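Local coordinates for regulator of polyketide synthase expression (Bifidobacterium adolescentis, PDB 3ONQ), which is of unknown function but carries a PucR-type helix-turn-helix domain and probably binds DNA to regulate transcription, perhaps of polyketide synthase genes, at residues 164-167 and 168-171; 141-144 and 145-149. One frame throughout, in Å; residues are numbered along the deposited sequence.

Contact 1 (164-167 and 168-171); sequences ELLP and ERAL
Leu165, at the N-cap position of helix 166-172, gives its carbonyl O to Arg169 N at 2.9 Å, and Leu166 O and Pro167 O take Ala170 N and Leu171 N in the same i to i+4 pattern. This is the first turn of a short alpha-helix. Proline suits its second position, where no earlier carbonyl waits for an N-H, and its ring lies alongside Glu168, with CG 3.5 Å from Glu168 OE1. The Glu168 chain, bent at CB-CG (chi2 78°), folds its carboxylate back to the helix start; this bend brings OE1 to 3.7 Å from Leu165 CD2, while OE2 forms a salt bridge to Arg245 of helix 244-261. Arg169 leaves the helix in a different direction: its aliphatic CG and CD pass along Leu165, and CD2 of Leu166 sits over one face of the guanidinium, 4.0 Å from NH1. NE pairs with Asp174, which helps fix the rotation of the group. Small Ala170, with Leu171, packs on Leu171 of the second subunit. At the guanidinium edge, a water in its plane accepts from Arg169 NH1 at 2.8 Å and from Leu165 N at 3.1 Å.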
loop_
_atom_site.group_PDB
_atom_site.type_symbol
_atom_site.label_atom_id
_atom_site.label_comp_id
_atom_site.label_asym_id
_atom_site.label_seq_id
_atom_site.Cartn_x
_atom_site.Cartn_y
_atom_site.Cartn_z
ATOM N N GLU B 164 -10.886 -0.442 22.825
ATOM C CA GLU B 164 -10.841 -0.921 24.203
ATOM C C GLU B 164 -9.642 -1.809 24.537
ATOM O O GLU B 164 -9.187 -1.822 25.660
ATOM C CB GLU B 164 -12.126 -1.657 24.557
ATOM C CG GLU B 164 -13.171 -0.799 25.206
ATOM C CD GLU B 164 -14.353 -1.600 25.698
ATOM O OE1 GLU B 164 -15.244 -1.877 24.889
ATOM O OE2 GLU B 164 -14.386 -1.954 26.893
ATOM N N LEU B 165 -9.174 -2.588 23.572
ATOM C CA LEU B 165 -8.084 -3.537 23.788
ATOM C C LEU B 165 -6.746 -3.268 23.077
ATOM O O LEU B 165 -6.046 -4.197 22.722
ATOM C CB LEU B 165 -8.569 -4.949 23.491
ATOM C CG LEU B 165 -9.515 -5.453 24.571
ATOM C CD1 LEU B 165 -10.534 -6.378 24.006
ATOM C CD2 LEU B 165 -8.739 -6.114 25.676
ATOM N N LEU B 166 -6.412 -2.007 22.844
ATOM C CA LEU B 166 -5.236 -1.669 22.038
ATOM C C LEU B 166 -3.944 -2.351 22.491
ATOM O O LEU B 166 -3.267 -3.006 21.694
ATOM C CB LEU B 166 -5.038 -0.149 21.957
ATOM C CG LEU B 166 -6.011 0.585 21.041
ATOM C CD1 LEU B 166 -5.696 2.068 20.966
ATOM C CD2 LEU B 166 -5.933 -0.038 19.666
ATOM N N PRO B 167 -3.584 -2.191 23.772
ATOM C CA PRO B 167 -2.282 -2.762 24.137
ATOM C C PRO B 167 -2.238 -4.289 24.019
ATOM O O PRO B 167 -1.258 -4.833 23.495
ATOM C CB PRO B 167 -2.051 -2.279 25.584
ATOM C CG PRO B 167 -3.355 -1.683 26.048
ATOM C CD PRO B 167 -4.223 -1.421 24.854
ATOM N N GLU B 168 -3.270 -4.977 24.488
ATOM C CA GLU B 168 -3.290 -6.432 24.373
ATOM C C GLU B 168 -3.260 -6.866 22.894
ATOM O O GLU B 168 -2.582 -7.836 22.530
ATOM C CB GLU B 168 -4.509 -7.017 25.087
ATOM C CG GLU B 168 -4.491 -6.819 26.593
ATOM C CD GLU B 168 -4.889 -5.413 27.028
ATOM O OE1 GLU B 168 -5.357 -4.607 26.193
ATOM O OE2 GLU B 168 -4.738 -5.125 28.223
ATOM N N ARG B 169 -3.980 -6.135 22.046
ATOM C CA ARG B 169 -3.948 -6.409 20.614
ATOM C C ARG B 169 -2.549 -6.199 20.067
ATOM O O ARG B 169 -2.046 -7.017 19.295
ATOM C CB ARG B 169 -4.952 -5.528 19.863
ATOM C CG ARG B 169 -6.403 -5.962 20.070
ATOM C CD ARG B 169 -7.374 -4.901 19.561
ATOM N NE ARG B 169 -7.053 -4.500 18.191
ATOM C CZ ARG B 169 -7.581 -3.441 17.585
ATOM N NH1 ARG B 169 -8.486 -2.699 18.223
ATOM N NH2 ARG B 169 -7.221 -3.131 16.341
ATOM N N ALA B 170 -1.917 -5.100 20.464
ATOM C CA ALA B 170 -0.544 -4.846 20.040
ATOM C C ALA B 170 0.393 -5.968 20.493
ATOM O O ALA B 170 1.245 -6.422 19.716
ATOM C CB ALA B 170 -0.066 -3.482 20.526
ATOM N N LEU B 171 0.217 -6.449 21.725
ATOM C CA LEU B 171 1.021 -7.582 22.216
ATOM C C LEU B 171 0.830 -8.855 21.371
ATOM O O LEU B 171 1.727 -9.692 21.286
ATOM C CB LEU B 171 0.707 -7.901 23.682
ATOM C CG LEU B 171 1.172 -6.870 24.719
ATOM C CD1 LEU B 171 0.484 -7.118 26.052
ATOM C CD2 LEU B 171 2.703 -6.887 24.860
HETATM O O HOH W 1 -10.034 -2.965 20.591
#

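Contact 2 (141-144 and 145-149)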
loop_
_atom_site.group_PDB
_atom_site.type_symbol
_atom_site.label_atom_id
_atom_site.label_comp_id
_atom_site.label_asym_id
_atom_site.label_seq_id
_atom_site.Cartn_x
_atom_site.Cartn_y
_atom_site.Cartn_z
ATOM N N ARG B 141 -10.336 -8.154 11.144
ATOM C CA ARG B 141 -9.124 -8.385 11.907
ATOM C C ARG B 141 -9.160 -7.710 13.290
ATOM O O ARG B 141 -8.800 -8.327 14.286
ATOM C CB ARG B 141 -7.886 -7.995 11.101
ATOM C CG ARG B 141 -7.570 -9.013 10.000
ATOM C CD ARG B 141 -6.348 -8.631 9.178
ATOM N NE ARG B 141 -5.119 -8.532 9.963
ATOM C CZ ARG B 141 -4.293 -9.551 10.197
ATOM N NH1 ARG B 141 -4.570 -10.756 9.717
ATOM N NH2 ARG B 141 -3.187 -9.368 10.910
ATOM N N GLU B 142 -9.615 -6.466 13.371
ATOM C CA GLU B 142 -9.692 -5.833 14.688
ATOM C C GLU B 142 -10.662 -6.603 15.572
ATOM O O GLU B 142 -10.483 -6.671 16.798
ATOM C CB GLU B 142 -10.065 -4.347 14.602
ATOM C CG GLU B 142 -11.471 -4.052 14.068
ATOM C CD GLU B 142 -11.612 -2.594 13.623
ATOM O OE1 GLU B 142 -10.929 -1.719 14.193
ATOM O OE2 GLU B 142 -12.391 -2.320 12.689
ATOM N N THR B 143 -11.679 -7.197 14.952
ATOM C CA THR B 143 -12.642 -8.012 15.689
ATOM C C THR B 143 -11.971 -9.295 16.188
ATOM O O THR B 143 -12.054 -9.635 17.370
ATOM C CB THR B 143 -13.883 -8.338 14.847
ATOM O OG1 THR B 143 -14.591 -7.125 14.555
ATOM C CG2 THR B 143 -14.816 -9.280 15.601
HETATM N N MSE B 144 -11.290 -9.995 15.289
HETATM C CA MSE B 144 -10.527 -11.181 15.673
HETATM C C MSE B 144 -9.545 -10.901 16.827
HETATM O O MSE B 144 -9.548 -11.598 17.835
HETATM C CB MSE B 144 -9.754 -11.743 14.485
HETATM C CG MSE B 144 -8.687 -12.807 14.890
HETATM SE SE MSE B 144 -7.674 -13.366 13.318
HETATM C CE MSE B 144 -6.560 -11.770 13.131
ATOM N N PHE B 145 -8.686 -9.904 16.661
ATOM C CA PHE B 145 -7.700 -9.591 17.695
ATOM C C PHE B 145 -8.325 -9.144 19.028
ATOM O O PHE B 145 -7.804 -9.474 20.095
ATOM C CB PHE B 145 -6.712 -8.532 17.212
ATOM C CG PHE B 145 -5.617 -9.068 16.324
ATOM C CD1 PHE B 145 -4.646 -9.914 16.831
ATOM C CD2 PHE B 145 -5.527 -8.668 14.996
ATOM C CE1 PHE B 145 -3.612 -10.388 16.028
ATOM C CE2 PHE B 145 -4.512 -9.131 14.186
ATOM C CZ PHE B 145 -3.551 -9.993 14.695
ATOM N N SER B 146 -9.419 -8.387 18.965
ATOM C CA SER B 146 -10.116 -7.947 20.178
ATOM C C SER B 146 -10.648 -9.140 20.956
ATOM O O SER B 146 -10.533 -9.191 22.175
ATOM C CB SER B 146 -11.271 -6.971 19.873
ATOM O OG SER B 146 -10.785 -5.702 19.468
ATOM N N LEU B 147 -11.212 -10.108 20.245
ATOM C CA LEU B 147 -11.780 -11.275 20.904
ATOM C C LEU B 147 -10.670 -12.113 21.525
ATOM O O LEU B 147 -10.837 -12.627 22.617
ATOM C CB LEU B 147 -12.618 -12.111 19.925
ATOM C CG LEU B 147 -13.940 -11.465 19.468
ATOM C CD1 LEU B 147 -14.564 -12.221 18.276
ATOM C CD2 LEU B 147 -14.963 -11.359 20.612
ATOM N N GLN B 148 -9.539 -12.247 20.834
ATOM C CA GLN B 148 -8.385 -12.962 21.389
ATOM C C GLN B 148 -7.763 -12.222 22.588
ATOM O O GLN B 148 -7.177 -12.835 23.469
ATOM C CB GLN B 148 -7.321 -13.193 20.309
ATOM C CG GLN B 148 -7.754 -14.154 19.206
ATOM C CD GLN B 148 -6.629 -14.501 18.248
ATOM O OE1 GLN B 148 -5.895 -13.622 17.787
ATOM N NE2 GLN B 148 -6.483 -15.794 17.945
ATOM N N ALA B 149 -7.893 -10.903 22.603
ATOM C CA ALA B 149 -7.317 -10.063 23.651
ATOM C C ALA B 149 -8.213 -9.984 24.902
ATOM O O ALA B 149 -7.729 -9.805 26.019
ATOM C CB ALA B 149 -7.059 -8.650 23.088
#
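The Phe145 ring carries the methyl of Met144, a selenomethionine, over one face and turns its edge to a face of the Arg141 guanidinium. Met144 CE stands 3.8 Å from the ring centroid, 24° off the normal and displaced toward the rim on the CE2 side, a CH-pi contact. The same methyl lies over the guanidinium face that Phe145 CE2 also covers, so it fills the angle between two flat groups whose planes are 77° apart. Arg141 NH2 arrives in the plane of the ring, 3.5 Å from Phe145 CE2. Met144 SE is also above the ring, but at 5.4 Å from the centroid it makes a more distant Met-aromatic contact. Met144 CG runs anti to the backbone N, and the turn at the selenium (chi3 75°) brings the methyl back over the phenyl face. A flexible, unbranched side chain suits this adjustment.

These residues lie on helix 132-149, which links strands 124-131 and 160-161 in a beta-alpha-beta unit. On the side of the helix toward the sheet, Thr143 CG2 and Leu147 CD1 pack side by side at 4.0 Å and touch Leu96 of strand 94-100; the compact threonine also bonds through OG1 to Ala139 O. Glu142 uses its carboxylate on Arg130, while its carbonyl O accepts two bonds from opposite faces of its plane, from Ser146 N at 3.0 Å and Ser146 OG at 2.9 Å. Serine's short side chain thus satisfies its hydroxyl within the helix at a buried position. Arg141 NH1 bonds to Leu33 O, while NH2 bonds to a glycerol probably taken up from the crystallisation liquor. Near the helix end, Gln148 lies alongside Met144, its OE1 4.1 Å from Met144 CG.

How the contacts relate
Contact 2 comes first along the chain, in the last turns of helix 132-149; contact 1 follows in the opening turn of helix 166-172. Both are local, so neither closes a long loop, and they lie in series without nesting or crossing. The intervening chain passes through strand 160-161 and returns the second helix against the first, leaving the contact centres 9 Å apart. Where they meet, Leu165 CD1 rests 3.4 Å from Ser146 O, Arg169 CD lies 3.5 Å from Ser146 OG, and Glu168 CB packs on Ala149 CB. Together they join the beta-sheet layer to helix 244-261, and both touch Met259 of the second subunit.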